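Local coordinates for petrobactin-binding protein YclQ (Bacillus subtilis subsp. subtilis str. 168, PDB 3GFV) that selectively binds iron-free and ferric petrobactin as the solute-binding component of the ABC transporter that takes up this siderophore, at residues 117-122 / 136-141; 46-51 / 55-60; 130-135 / 279-284; 89-94 / 110-115. All coordinates share one frame; numbering follows the deposited sequence.

Contact 1: 117-122 / 136-141; sequences PTIYLG and AETIGK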
loop_
_atom_site.group_PDB
_atom_site.type_symbol
_atom_site.label_atom_id
_atom_site.label_comp_id
_atom_site.label_asym_id
_atom_site.label_seq_id
_atom_site.Cartn_x
_atom_site.Cartn_y
_atom_site.Cartn_z
ATOM N N PRO A 117 -20.497 11.151 5.909
ATOM C CA PRO A 117 -20.489 9.807 5.327
ATOM C C PRO A 117 -19.057 9.317 5.216
ATOM O O PRO A 117 -18.189 10.048 4.747
ATOM C CB PRO A 117 -21.126 10.015 3.939
ATOM C CG PRO A 117 -22.029 11.242 4.139
ATOM C CD PRO A 117 -21.254 12.123 5.097
ATOM N N THR A 118 -18.825 8.089 5.661
ATOM C CA THR A 118 -17.488 7.541 5.717
ATOM C C THR A 118 -17.486 6.201 5.028
ATOM O O THR A 118 -18.391 5.388 5.227
ATOM C CB THR A 118 -17.049 7.358 7.181
ATOM O OG1 THR A 118 -17.050 8.640 7.812
ATOM C CG2 THR A 118 -15.644 6.751 7.263
ATOM N N ILE A 119 -16.473 5.981 4.203
ATOM C CA ILE A 119 -16.323 4.703 3.539
ATOM C C ILE A 119 -14.931 4.170 3.821
ATOM O O ILE A 119 -13.974 4.927 3.938
ATOM C CB ILE A 119 -16.577 4.814 2.014
ATOM C CG1 ILE A 119 -15.532 5.738 1.353
ATOM C CG2 ILE A 119 -18.037 5.293 1.760
ATOM C CD1 ILE A 119 -15.627 5.832 -0.173
ATOM N N TYR A 120 -14.849 2.853 3.926
ATOM C CA TYR A 120 -13.579 2.145 4.092
ATOM C C TYR A 120 -13.066 1.638 2.752
ATOM O O TYR A 120 -13.780 0.896 2.054
ATOM C CB TYR A 120 -13.825 0.986 5.042
ATOM C CG TYR A 120 -12.626 0.121 5.308
ATOM C CD1 TYR A 120 -11.921 0.252 6.495
ATOM C CD2 TYR A 120 -12.231 -0.850 4.402
ATOM C CE1 TYR A 120 -10.820 -0.564 6.771
ATOM C CE2 TYR A 120 -11.118 -1.672 4.666
ATOM C CZ TYR A 120 -10.428 -1.512 5.858
ATOM O OH TYR A 120 -9.331 -2.299 6.149
ATOM N N LEU A 121 -11.855 2.046 2.370
ATOM C CA LEU A 121 -11.264 1.580 1.103
ATOM C C LEU A 121 -9.868 0.961 1.307
ATOM O O LEU A 121 -8.906 1.329 0.627
ATOM C CB LEU A 121 -11.124 2.716 0.089
ATOM C CG LEU A 121 -12.436 3.366 -0.367
ATOM C CD1 LEU A 121 -12.170 4.459 -1.412
ATOM C CD2 LEU A 121 -13.427 2.321 -0.910
ATOM N N GLY A 122 -9.740 0.022 2.222
ATOM C CA GLY A 122 -8.463 -0.685 2.317
ATOM C C GLY A 122 -8.447 -1.981 1.539
ATOM O O GLY A 122 -9.455 -2.672 1.472
ATOM N N ALA A 136 -10.894 1.089 -6.419
ATOM C CA ALA A 136 -10.713 2.031 -7.525
ATOM C C ALA A 136 -12.044 2.329 -8.210
ATOM O O ALA A 136 -12.389 3.485 -8.486
ATOM C CB ALA A 136 -9.683 1.471 -8.556
ATOM N N GLU A 137 -12.798 1.280 -8.503
ATOM C CA GLU A 137 -14.086 1.458 -9.180
ATOM C C GLU A 137 -15.066 2.294 -8.368
ATOM O O GLU A 137 -15.894 3.038 -8.939
ATOM C CB GLU A 137 -14.694 0.110 -9.546
ATOM C CG GLU A 137 -13.894 -0.595 -10.621
ATOM C CD GLU A 137 -14.368 -2.001 -10.889
ATOM O OE1 GLU A 137 -15.105 -2.555 -10.044
ATOM O OE2 GLU A 137 -13.995 -2.551 -11.948
ATOM N N THR A 138 -14.987 2.159 -7.049
ATOM C CA THR A 138 -15.843 2.947 -6.148
ATOM C C THR A 138 -15.511 4.423 -6.281
ATOM O O THR A 138 -16.399 5.272 -6.387
ATOM C CB THR A 138 -15.703 2.468 -4.673
ATOM O OG1 THR A 138 -16.461 1.262 -4.497
ATOM C CG2 THR A 138 -16.203 3.528 -3.684
ATOM N N ILE A 139 -14.222 4.739 -6.269
ATOM C CA ILE A 139 -13.802 6.120 -6.483
ATOM C C ILE A 139 -14.267 6.629 -7.852
ATOM O O ILE A 139 -14.787 7.740 -7.979
ATOM C CB ILE A 139 -12.281 6.273 -6.283
ATOM C CG1 ILE A 139 -11.949 6.028 -4.809
ATOM C CG2 ILE A 139 -11.821 7.650 -6.712
ATOM C CD1 ILE A 139 -10.455 6.045 -4.478
ATOM N N GLY A 140 -14.108 5.801 -8.878
ATOM C CA GLY A 140 -14.616 6.154 -10.196
ATOM C C GLY A 140 -16.091 6.514 -10.202
ATOM O O GLY A 140 -16.513 7.491 -10.838
ATOM N N LYS A 141 -16.889 5.717 -9.501
ATOM C CA LYS A 141 -18.336 5.943 -9.474
ATOM C C LYS A 141 -18.693 7.226 -8.740
ATOM O O LYS A 141 -19.560 7.994 -9.198
ATOM C CB LYS A 141 -19.063 4.756 -8.839
ATOM C CG LYS A 141 -19.184 3.537 -9.752
ATOM C CD LYS A 141 -19.577 2.299 -8.946
ATOM C CE LYS A 141 -19.731 1.063 -9.830
ATOM N NZ LYS A 141 -18.521 0.769 -10.654
#
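Leu121 and Ile139 meet because each swings its first branch carbon to the side of its own backbone nitrogen (chi1 -63° and -67°) and then runs on extended, so that two extended side chains cross at a slant. The methyl CD1 of Leu121 lies against the Ile139 chain rather than at its end alone: it is 3.7 Å from Ile139 CG1 and 3.9 Å from Ile139 CD1. The other branch of the leucine serves a second partner, with Leu121 CD2 lying 4.1 Å from Thr138 CG2. That same threonine methyl also faces the end of Ile119, whose CD1 is 4.2 Å from Thr138 CG2.

Thr138 thus shows two characters. Its methyl looks across the contact, while OG1 turns back to bond the carbonyl of Ser134 one helical turn earlier.

The strand 118-120 closes one edge of the five-stranded parallel sheet, held by backbone bonds of Ile119 to Ile99 and Ile101. Helix 128-142 packs against the sheet face to which Ile119 and Leu121 point, next to helix 42-50, which also touches Leu121 and Ile139.

No hydrogen bond spans the two segments. With methyl and methylene groups alone in touch, the alpha/beta layer is held here by dispersion and the hydrophobic effect, and the threonine hydroxyl is satisfied within its own helix.

Contact 2: 46-51 / 55-60; sequences DTLDKL and DIVAGL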
loop_
_atom_site.group_PDB
_atom_site.type_symbol
_atom_site.label_atom_id
_atom_site.label_comp_id
_atom_site.label_asym_id
_atom_site.label_seq_id
_atom_site.Cartn_x
_atom_site.Cartn_y
_atom_site.Cartn_z
ATOM N N ASP A 46 -3.907 8.705 -3.684
ATOM C CA ASP A 46 -3.146 8.712 -4.923
ATOM C C ASP A 46 -4.012 8.341 -6.126
ATOM O O ASP A 46 -3.736 8.777 -7.247
ATOM C CB ASP A 46 -1.789 7.949 -4.816
ATOM C CG ASP A 46 -1.895 6.424 -4.955
ATOM O OD1 ASP A 46 -1.192 5.728 -4.180
ATOM O OD2 ASP A 46 -2.615 5.909 -5.851
ATOM N N THR A 47 -5.085 7.590 -5.880
ATOM C CA THR A 47 -6.076 7.371 -6.933
ATOM C C THR A 47 -6.770 8.697 -7.253
ATOM O O THR A 47 -6.885 9.062 -8.411
ATOM C CB THR A 47 -7.089 6.269 -6.571
ATOM O OG1 THR A 47 -6.411 5.000 -6.507
ATOM C CG2 THR A 47 -8.232 6.175 -7.624
ATOM N N LEU A 48 -7.199 9.433 -6.231
ATOM C CA LEU A 48 -7.785 10.745 -6.479
ATOM C C LEU A 48 -6.822 11.621 -7.288
ATOM O O LEU A 48 -7.229 12.307 -8.232
ATOM C CB LEU A 48 -8.159 11.404 -5.149
ATOM C CG LEU A 48 -9.303 10.751 -4.381
ATOM C CD1 LEU A 48 -9.430 11.376 -2.985
ATOM C CD2 LEU A 48 -10.623 10.878 -5.148
ATOM N N ASP A 49 -5.536 11.584 -6.939
ATOM C CA ASP A 49 -4.543 12.390 -7.638
ATOM C C ASP A 49 -4.419 11.982 -9.107
ATOM O O ASP A 49 -4.372 12.837 -9.988
ATOM C CB ASP A 49 -3.170 12.294 -6.971
ATOM C CG ASP A 49 -2.132 13.168 -7.657
ATOM O OD1 ASP A 49 -2.204 14.407 -7.500
ATOM O OD2 ASP A 49 -1.251 12.619 -8.364
ATOM N N LYS A 50 -4.353 10.675 -9.360
ATOM C CA LYS A 50 -4.230 10.165 -10.724
ATOM C C LYS A 50 -5.424 10.603 -11.582
ATOM O O LYS A 50 -5.300 10.837 -12.791
ATOM C CB LYS A 50 -4.139 8.640 -10.701
ATOM C CG LYS A 50 -4.023 7.990 -12.078
ATOM C CD LYS A 50 -2.671 8.286 -12.705
ATOM C CE LYS A 50 -2.573 7.739 -14.129
ATOM N NZ LYS A 50 -1.458 8.394 -14.883
ATOM N N LEU A 51 -6.585 10.721 -10.951
ATOM C CA LEU A 51 -7.809 11.071 -11.661
ATOM C C LEU A 51 -7.962 12.586 -11.790
ATOM O O LEU A 51 -8.966 13.064 -12.304
ATOM C CB LEU A 51 -9.024 10.481 -10.946
ATOM C CG LEU A 51 -8.986 8.960 -10.817
ATOM C CD1 LEU A 51 -10.158 8.463 -9.998
ATOM C CD2 LEU A 51 -8.973 8.319 -12.188
ATOM N N ASP A 55 -8.230 18.900 -6.211
ATOM C CA ASP A 55 -8.989 20.062 -5.765
ATOM C C ASP A 55 -10.071 19.740 -4.746
ATOM O O ASP A 55 -10.518 20.630 -4.024
ATOM C CB ASP A 55 -9.625 20.789 -6.955
ATOM C CG ASP A 55 -8.612 21.546 -7.775
ATOM O OD1 ASP A 55 -7.475 21.737 -7.286
ATOM O OD2 ASP A 55 -8.953 21.952 -8.909
ATOM N N ILE A 56 -10.506 18.486 -4.688
ATOM C CA ILE A 56 -11.607 18.158 -3.786
ATOM C C ILE A 56 -11.131 17.465 -2.500
ATOM O O ILE A 56 -11.932 17.019 -1.679
ATOM C CB ILE A 56 -12.769 17.414 -4.506
ATOM C CG1 ILE A 56 -12.263 16.156 -5.229
ATOM C CG2 ILE A 56 -13.453 18.348 -5.508
ATOM C CD1 ILE A 56 -11.791 15.042 -4.260
ATOM N N VAL A 57 -9.818 17.383 -2.335
ATOM C CA VAL A 57 -9.259 16.861 -1.087
ATOM C C VAL A 57 -9.202 17.979 -0.058
ATOM O O VAL A 57 -8.442 18.931 -0.226
ATOM C CB VAL A 57 -7.837 16.331 -1.281
ATOM C CG1 VAL A 57 -7.301 15.748 0.024
ATOM C CG2 VAL A 57 -7.815 15.276 -2.376
ATOM N N ALA A 58 -9.998 17.871 1.002
ATOM C CA ALA A 58 -10.006 18.913 2.034
ATOM C C ALA A 58 -8.868 18.777 3.038
ATOM O O ALA A 58 -8.402 19.773 3.610
ATOM C CB ALA A 58 -11.343 18.931 2.765
ATOM N N GLY A 59 -8.431 17.545 3.271
ATOM C CA GLY A 59 -7.486 17.279 4.348
ATOM C C GLY A 59 -7.001 15.846 4.349
ATOM O O GLY A 59 -7.664 14.942 3.810
ATOM N N LEU A 60 -5.838 15.643 4.963
ATOM C CA LEU A 60 -5.211 14.333 5.041
ATOM C C LEU A 60 -4.218 14.405 6.206
ATOM O O LEU A 60 -3.814 15.497 6.619
ATOM C CB LEU A 60 -4.448 14.028 3.749
ATOM C CG LEU A 60 -3.400 15.071 3.335
ATOM C CD1 LEU A 60 -2.068 14.381 3.056
ATOM C CD2 LEU A 60 -3.896 15.845 2.099
#
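Where helix 42-50 packs on the strand that follows it, through Leu48, Ile56 and Val57, the polar grip lies earlier on the same helix, away from this apolar cluster: the carboxylate oxygen OD1 of Asp46 is held by two hydroxyls, those of Tyr68 and Ser283. The other oxygen, OD2, accepts the backbone N-H of Glu282, so both oxygens of this buried acid are engaged, and the charge lies by the first turn of helix 281-296, whose dipole would probably stabilise it.

The contact itself is wholly apolar. Leu48, in the last turn of helix 42-50, points its fork at the start of the following strand and the 3-10 turn before it, dividing it between two neighbours: Leu48 CD1 stands 4.3 Å from Val57 CG2, and Leu48 CD2 stands 4.4 Å from Ile56 CD1. The leucine tip sits opposite the notch between them.

Ile56 reaches this place by a folded chain. Its CB starts off to one side of the helix, but chi1 of 55° followed by chi2 of 68° curls CD1 back toward Leu48. Val57 needs no such detour, since its CB already faces the helix. These separations are those of loose van der Waals contact.

The unit is a beta-alpha-beta crossover: strand 37-39, helix 42-50 and strand 57-60, the two strands lying parallel and adjacent, with backbone bonds from Ile56 and Ala58 to Val37. Alongside, Ile139 of helix 128-142 touches Thr47, Leu48 and Leu51, while Val149 of helix 146-170 also packs on Leu51.

Contact 3: 130-135 / 279-284; sequences ESFKSD and GGLESM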
loop_
_atom_site.group_PDB
_atom_site.type_symbol
_atom_site.label_atom_id
_atom_site.label_comp_id
_atom_site.label_asym_id
_atom_site.label_seq_id
_atom_site.Cartn_x
_atom_site.Cartn_y
_atom_site.Cartn_z
ATOM N N GLU A 130 -9.123 -8.280 -6.258
ATOM C CA GLU A 130 -10.564 -8.071 -6.148
ATOM C C GLU A 130 -10.849 -6.776 -5.387
ATOM O O GLU A 130 -11.601 -5.925 -5.866
ATOM C CB GLU A 130 -11.236 -9.256 -5.452
ATOM C CG GLU A 130 -12.726 -9.071 -5.180
ATOM C CD GLU A 130 -13.360 -10.292 -4.522
ATOM O OE1 GLU A 130 -13.906 -10.154 -3.405
ATOM O OE2 GLU A 130 -13.303 -11.391 -5.113
ATOM N N SER A 131 -10.237 -6.634 -4.211
ATOM C CA SER A 131 -10.460 -5.454 -3.373
ATOM C C SER A 131 -9.834 -4.209 -4.007
ATOM O O SER A 131 -10.419 -3.115 -3.944
ATOM C CB SER A 131 -9.959 -5.669 -1.922
ATOM O OG SER A 131 -8.566 -5.875 -1.910
ATOM N N PHE A 132 -8.660 -4.367 -4.620
ATOM C CA PHE A 132 -7.994 -3.261 -5.319
ATOM C C PHE A 132 -8.904 -2.711 -6.418
ATOM O O PHE A 132 -9.157 -1.515 -6.508
ATOM C CB PHE A 132 -6.682 -3.734 -5.949
ATOM C CG PHE A 132 -5.919 -2.649 -6.671
ATOM C CD1 PHE A 132 -5.100 -1.780 -5.964
ATOM C CD2 PHE A 132 -5.981 -2.527 -8.060
ATOM C CE1 PHE A 132 -4.380 -0.785 -6.621
ATOM C CE2 PHE A 132 -5.277 -1.527 -8.724
ATOM C CZ PHE A 132 -4.456 -0.659 -7.993
ATOM N N LYS A 133 -9.396 -3.583 -7.277
ATOM C CA LYS A 133 -10.285 -3.087 -8.329
ATOM C C LYS A 133 -11.571 -2.490 -7.767
ATOM O O LYS A 133 -12.055 -1.462 -8.249
ATOM C CB LYS A 133 -10.587 -4.184 -9.333
ATOM C CG LYS A 133 -9.339 -4.586 -10.105
ATOM C CD LYS A 133 -9.651 -5.675 -11.123
ATOM C CE LYS A 133 -8.571 -5.729 -12.187
ATOM N NZ LYS A 133 -8.838 -6.812 -13.164
ATOM N N SER A 134 -12.124 -3.124 -6.741
ATOM C CA SER A 134 -13.373 -2.624 -6.179
ATOM C C SER A 134 -13.188 -1.227 -5.600
ATOM O O SER A 134 -14.026 -0.352 -5.787
ATOM C CB SER A 134 -13.927 -3.593 -5.141
ATOM O OG SER A 134 -15.037 -3.019 -4.487
ATOM N N ASP A 135 -12.070 -1.007 -4.919
ATOM C CA ASP A 135 -11.802 0.303 -4.311
ATOM C C ASP A 135 -11.697 1.368 -5.385
ATOM O O ASP A 135 -12.303 2.442 -5.255
ATOM C CB ASP A 135 -10.489 0.279 -3.521
ATOM C CG ASP A 135 -10.607 -0.496 -2.216
ATOM O OD1 ASP A 135 -11.740 -0.923 -1.873
ATOM O OD2 ASP A 135 -9.561 -0.684 -1.542
ATOM N N GLY A 279 -2.213 0.312 -2.665
ATOM C CA GLY A 279 -3.617 0.037 -2.924
ATOM C C GLY A 279 -4.275 1.076 -3.804
ATOM O O GLY A 279 -5.465 0.965 -4.051
ATOM N N GLY A 280 -3.503 2.050 -4.286
ATOM C CA GLY A 280 -4.008 3.074 -5.189
ATOM C C GLY A 280 -3.433 2.962 -6.587
ATOM O O GLY A 280 -2.510 2.195 -6.833
ATOM N N LEU A 281 -3.979 3.721 -7.531
ATOM C CA LEU A 281 -3.516 3.606 -8.915
ATOM C C LEU A 281 -2.039 3.995 -9.054
ATOM O O LEU A 281 -1.299 3.378 -9.806
ATOM C CB LEU A 281 -4.369 4.462 -9.855
ATOM C CG LEU A 281 -5.863 4.129 -9.909
ATOM C CD1 LEU A 281 -6.570 5.132 -10.828
ATOM C CD2 LEU A 281 -6.141 2.684 -10.361
ATOM N N GLU A 282 -1.595 5.010 -8.322
ATOM C CA GLU A 282 -0.209 5.442 -8.466
ATOM C C GLU A 282 0.737 4.522 -7.709
ATOM O O GLU A 282 1.764 4.106 -8.241
ATOM C CB GLU A 282 -0.024 6.875 -7.975
ATOM C CG GLU A 282 -0.917 7.852 -8.731
ATOM C CD GLU A 282 -0.733 9.308 -8.347
ATOM O OE1 GLU A 282 -0.136 9.587 -7.298
ATOM O OE2 GLU A 282 -1.213 10.180 -9.127
ATOM N N SER A 283 0.386 4.207 -6.467
ATOM C CA SER A 283 1.259 3.356 -5.663
ATOM C C SER A 283 1.396 1.971 -6.308
ATOM O O SER A 283 2.493 1.417 -6.343
ATOM C CB SER A 283 0.811 3.278 -4.190
ATOM O OG SER A 283 -0.583 3.073 -4.043
HETATM N N MSE A 284 0.306 1.436 -6.867
HETATM C CA MSE A 284 0.391 0.118 -7.499
HETATM C C MSE A 284 1.337 0.194 -8.704
HETATM O O MSE A 284 2.177 -0.690 -8.922
HETATM C CB MSE A 284 -0.994 -0.360 -7.921
HETATM C CG MSE A 284 -1.003 -1.573 -8.822
HETATM SE SE MSE A 284 -0.275 -3.217 -8.004
HETATM C CE MSE A 284 -1.850 -3.893 -7.102
HETATM O O HOH W 1 -7.463 0.807 -5.960
HETATM O O HOH W 2 -7.506 0.832 -2.214
#
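The ring of Phe132 projects from helix 128-142 and is met on both faces and along its rim. Over the middle of one face stands the terminal methyl of Met284, present in the crystal as selenomethionine: CE is 4.0 Å from the centroid of the Phe132 ring and only 11° off its normal, a CH-pi contact. The selenium rides farther out above the same face, completing a Met-aromatic pair. Two bends, chi2 of 64° and chi3 of 86°, fold the methionine into a hook. Its root also touches the ring, Met284 CB lying 3.5 Å from Phe132 CZ, so that the hook grasps the ring from rim to centre.

On the opposite face a water lies off-centre, toward the rim. It donates to Phe132 O at 2.9 Å and to Gly279 O at 2.8 Å, joining the two backbones beside the ring. A second water lies within hydrogen-bonding distance of both Gly279 O and Asp135 OD2. In the plane of the ring, at its edge, lies Gly280 O, 3.5 Å from Phe132 CE1.

Gly280 is the N-cap of helix 281-296, and its N-H bonds Ser283 OG at 3.1 Å, the half of a capping box that a glycine N-cap can make. The contact joins helix 128-142, which packs on the parallel sheet, to the start of a helix far along the chain; Leu153 and Ile156 of helix 146-170 also cover Phe132.

The chemistry is therefore mixed. The aromatic face takes the methionine methyl, with selenium (sulfur in the natural protein) farther out, the slightly positive rim suits the carbonyl oxygen of Gly280, and water hydrogen-bonds to the backbone oxygens of Phe132 and Gly279.

Contact 4: 89-94 / 110-115; sequences DKVAEL and KEFSKI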
loop_
_atom_site.group_PDB
_atom_site.type_symbol
_atom_site.label_atom_id
_atom_site.label_comp_id
_atom_site.label_asym_id
_atom_site.label_seq_id
_atom_site.Cartn_x
_atom_site.Cartn_y
_atom_site.Cartn_z
ATOM N N ASP A 89 -11.270 16.716 15.891
ATOM C CA ASP A 89 -11.848 18.055 15.920
ATOM C C ASP A 89 -11.565 18.808 14.628
ATOM O O ASP A 89 -12.428 19.530 14.106
ATOM C CB ASP A 89 -11.269 18.856 17.090
ATOM C CG ASP A 89 -11.876 18.468 18.427
ATOM O OD1 ASP A 89 -12.773 17.604 18.461
ATOM O OD2 ASP A 89 -11.474 19.063 19.448
ATOM N N LYS A 90 -10.342 18.673 14.128
ATOM C CA LYS A 90 -9.988 19.327 12.885
ATOM C C LYS A 90 -10.788 18.744 11.721
ATOM O O LYS A 90 -11.269 19.487 10.859
ATOM C CB LYS A 90 -8.502 19.198 12.604
ATOM C CG LYS A 90 -8.064 19.986 11.385
ATOM C CD LYS A 90 -8.317 21.471 11.600
ATOM C CE LYS A 90 -7.818 22.290 10.423
ATOM N NZ LYS A 90 -7.815 23.748 10.736
ATOM N N VAL A 91 -10.923 17.421 11.689
ATOM C CA VAL A 91 -11.771 16.786 10.667
ATOM C C VAL A 91 -13.180 17.411 10.656
ATOM O O VAL A 91 -13.687 17.799 9.595
ATOM C CB VAL A 91 -11.856 15.248 10.821
ATOM C CG1 VAL A 91 -12.808 14.660 9.754
ATOM C CG2 VAL A 91 -10.467 14.624 10.690
ATOM N N ALA A 92 -13.791 17.518 11.838
ATOM C CA ALA A 92 -15.124 18.087 11.994
ATOM C C ALA A 92 -15.147 19.548 11.552
ATOM O O ALA A 92 -16.088 19.988 10.898
ATOM C CB ALA A 92 -15.606 17.952 13.428
ATOM N N GLU A 93 -14.083 20.281 11.875
ATOM C CA GLU A 93 -13.995 21.700 11.521
ATOM C C GLU A 93 -14.068 21.949 10.011
ATOM O O GLU A 93 -14.566 22.987 9.562
ATOM C CB GLU A 93 -12.709 22.292 12.098
ATOM C CG GLU A 93 -12.389 23.716 11.680
ATOM C CD GLU A 93 -11.055 24.188 12.251
ATOM O OE1 GLU A 93 -10.640 23.660 13.308
ATOM O OE2 GLU A 93 -10.421 25.079 11.644
ATOM N N LEU A 94 -13.589 20.989 9.235
ATOM C CA LEU A 94 -13.567 21.106 7.784
ATOM C C LEU A 94 -14.950 20.922 7.155
ATOM O O LEU A 94 -15.138 21.210 5.975
ATOM C CB LEU A 94 -12.594 20.079 7.189
ATOM C CG LEU A 94 -11.133 20.231 7.599
ATOM C CD1 LEU A 94 -10.321 19.032 7.129
ATOM C CD2 LEU A 94 -10.542 21.505 7.036
ATOM N N LYS A 110 -17.180 4.384 13.531
ATOM C CA LYS A 110 -18.372 4.972 14.126
ATOM C C LYS A 110 -18.189 6.467 14.406
ATOM O O LYS A 110 -19.109 7.265 14.210
ATOM C CB LYS A 110 -18.723 4.222 15.413
ATOM C CG LYS A 110 -19.883 4.778 16.171
ATOM C CD LYS A 110 -20.235 3.833 17.319
ATOM C CE LYS A 110 -21.205 4.474 18.295
ATOM N NZ LYS A 110 -21.622 3.489 19.327
ATOM N N GLU A 111 -16.998 6.839 14.879
ATOM C CA GLU A 111 -16.697 8.231 15.226
ATOM C C GLU A 111 -16.660 9.122 13.976
ATOM O O GLU A 111 -17.166 10.246 13.973
ATOM C CB GLU A 111 -15.361 8.318 15.994
ATOM C CG GLU A 111 -15.328 9.400 17.069
ATOM C CD GLU A 111 -13.988 9.507 17.820
ATOM O OE1 GLU A 111 -13.628 10.645 18.204
ATOM O OE2 GLU A 111 -13.304 8.475 18.038
ATOM N N PHE A 112 -16.047 8.616 12.911
ATOM C CA PHE A 112 -15.953 9.368 11.671
ATOM C C PHE A 112 -17.341 9.533 11.053
ATOM O O PHE A 112 -17.664 10.589 10.506
ATOM C CB PHE A 112 -15.043 8.632 10.695
ATOM C CG PHE A 112 -13.556 8.904 10.899
ATOM C CD1 PHE A 112 -13.043 10.192 10.744
ATOM C CD2 PHE A 112 -12.680 7.867 11.207
ATOM C CE1 PHE A 112 -11.674 10.437 10.888
ATOM C CE2 PHE A 112 -11.310 8.106 11.372
ATOM C CZ PHE A 112 -10.812 9.388 11.203
ATOM N N SER A 113 -18.155 8.483 11.149
ATOM C CA SER A 113 -19.504 8.487 10.564
ATOM C C SER A 113 -20.429 9.522 11.189
ATOM O O SER A 113 -21.380 9.958 10.548
ATOM C CB SER A 113 -20.156 7.109 10.650
ATOM O OG SER A 113 -19.465 6.171 9.849
ATOM N N LYS A 114 -20.157 9.910 12.438
ATOM C CA LYS A 114 -20.903 10.994 13.074
ATOM C C LYS A 114 -20.577 12.349 12.441
ATOM O O LYS A 114 -21.383 13.279 12.496
ATOM C CB LYS A 114 -20.640 11.037 14.588
ATOM C CG LYS A 114 -21.303 9.916 15.373
ATOM C CD LYS A 114 -21.614 10.352 16.809
ATOM C CE LYS A 114 -22.399 9.290 17.577
ATOM N NZ LYS A 114 -21.552 8.116 17.929
ATOM N N ILE A 115 -19.402 12.457 11.825
ATOM C CA ILE A 115 -18.994 13.706 11.173
ATOM C C ILE A 115 -19.528 13.811 9.741
ATOM O O ILE A 115 -20.063 14.836 9.327
ATOM C CB ILE A 115 -17.457 13.845 11.161
ATOM C CG1 ILE A 115 -16.906 13.802 12.593
ATOM C CG2 ILE A 115 -17.035 15.118 10.445
ATOM C CD1 ILE A 115 -15.400 13.692 12.657
#
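Ile115 is the main bump of this interface, and the hollow it enters is formed where helix 88-93 carries the small side chain of Ala92 beside Val91. Its branches divide the work. The methyl CG2 of Ile115 presses on the backbone itself, 3.9 Å from Ala92 CA, whereas Ile115 CD1 spreads over the flank of the hollow, 4.0 Å from Val91 CG1 and 4.3 Å from Ala92 CB. The side chains of Val91 and Ile115 cross nearly at a right angle, one lying athwart the other rather than alongside.

The two branches of Val91 complete the fit, reaching Phe112 one turn before Ile115. With CG1 opposite the backbone nitrogen (chi1 178°), this methyl serves Ile115 and leaves the other for the next partner: Val91 CG2 meets the edge of the ring, near its plane, 4.4 Å from Phe112 CE1. The valine therefore fills the angle between isoleucine and phenylalanine.

Because the bumps are short on the alanine side, the chains come within 5.9 Å at the CA atoms of Ala92 and Ile115, although the segment axes stay 10.3 Å apart. They run in nearly the same direction, inclined by 25°. Both helices rest on the same face of the parallel sheet, where Val91, Phe112 and Ile115 all touch Ile99; Phe112 also meets the rings of Phe88 and Phe40.

Aliphatic carbon and an aromatic edge supply the whole contact, grading from the buried Val91 and Phe112 to an outer border at Ala92 and Ile115, so shape and hydrophobic burial, not charge, pair these helices.

Overall arrangement
Along the chain the order is contact 2, contact 4, contact 1, except that contact 3 interleaves with contact 1, sharing helix 128-142 before jumping 143 residues to helix 281-296. The parallel sheet organises the rest. Contacts 1 and 2, with centres about 12 Å apart, lie on one face and touch through Ile139; contact 4 covers the other face, about 18 Å from each, meeting contact 1 at Thr118. Contact 3 centres about 10 Å from contact 1 and 25 Å from contact 4. The lobe is thus a sheet sandwiched between helix layers, and contact 3 joins it to the C-terminal helix, consistent with the two-lobed periplasmic binding protein fold.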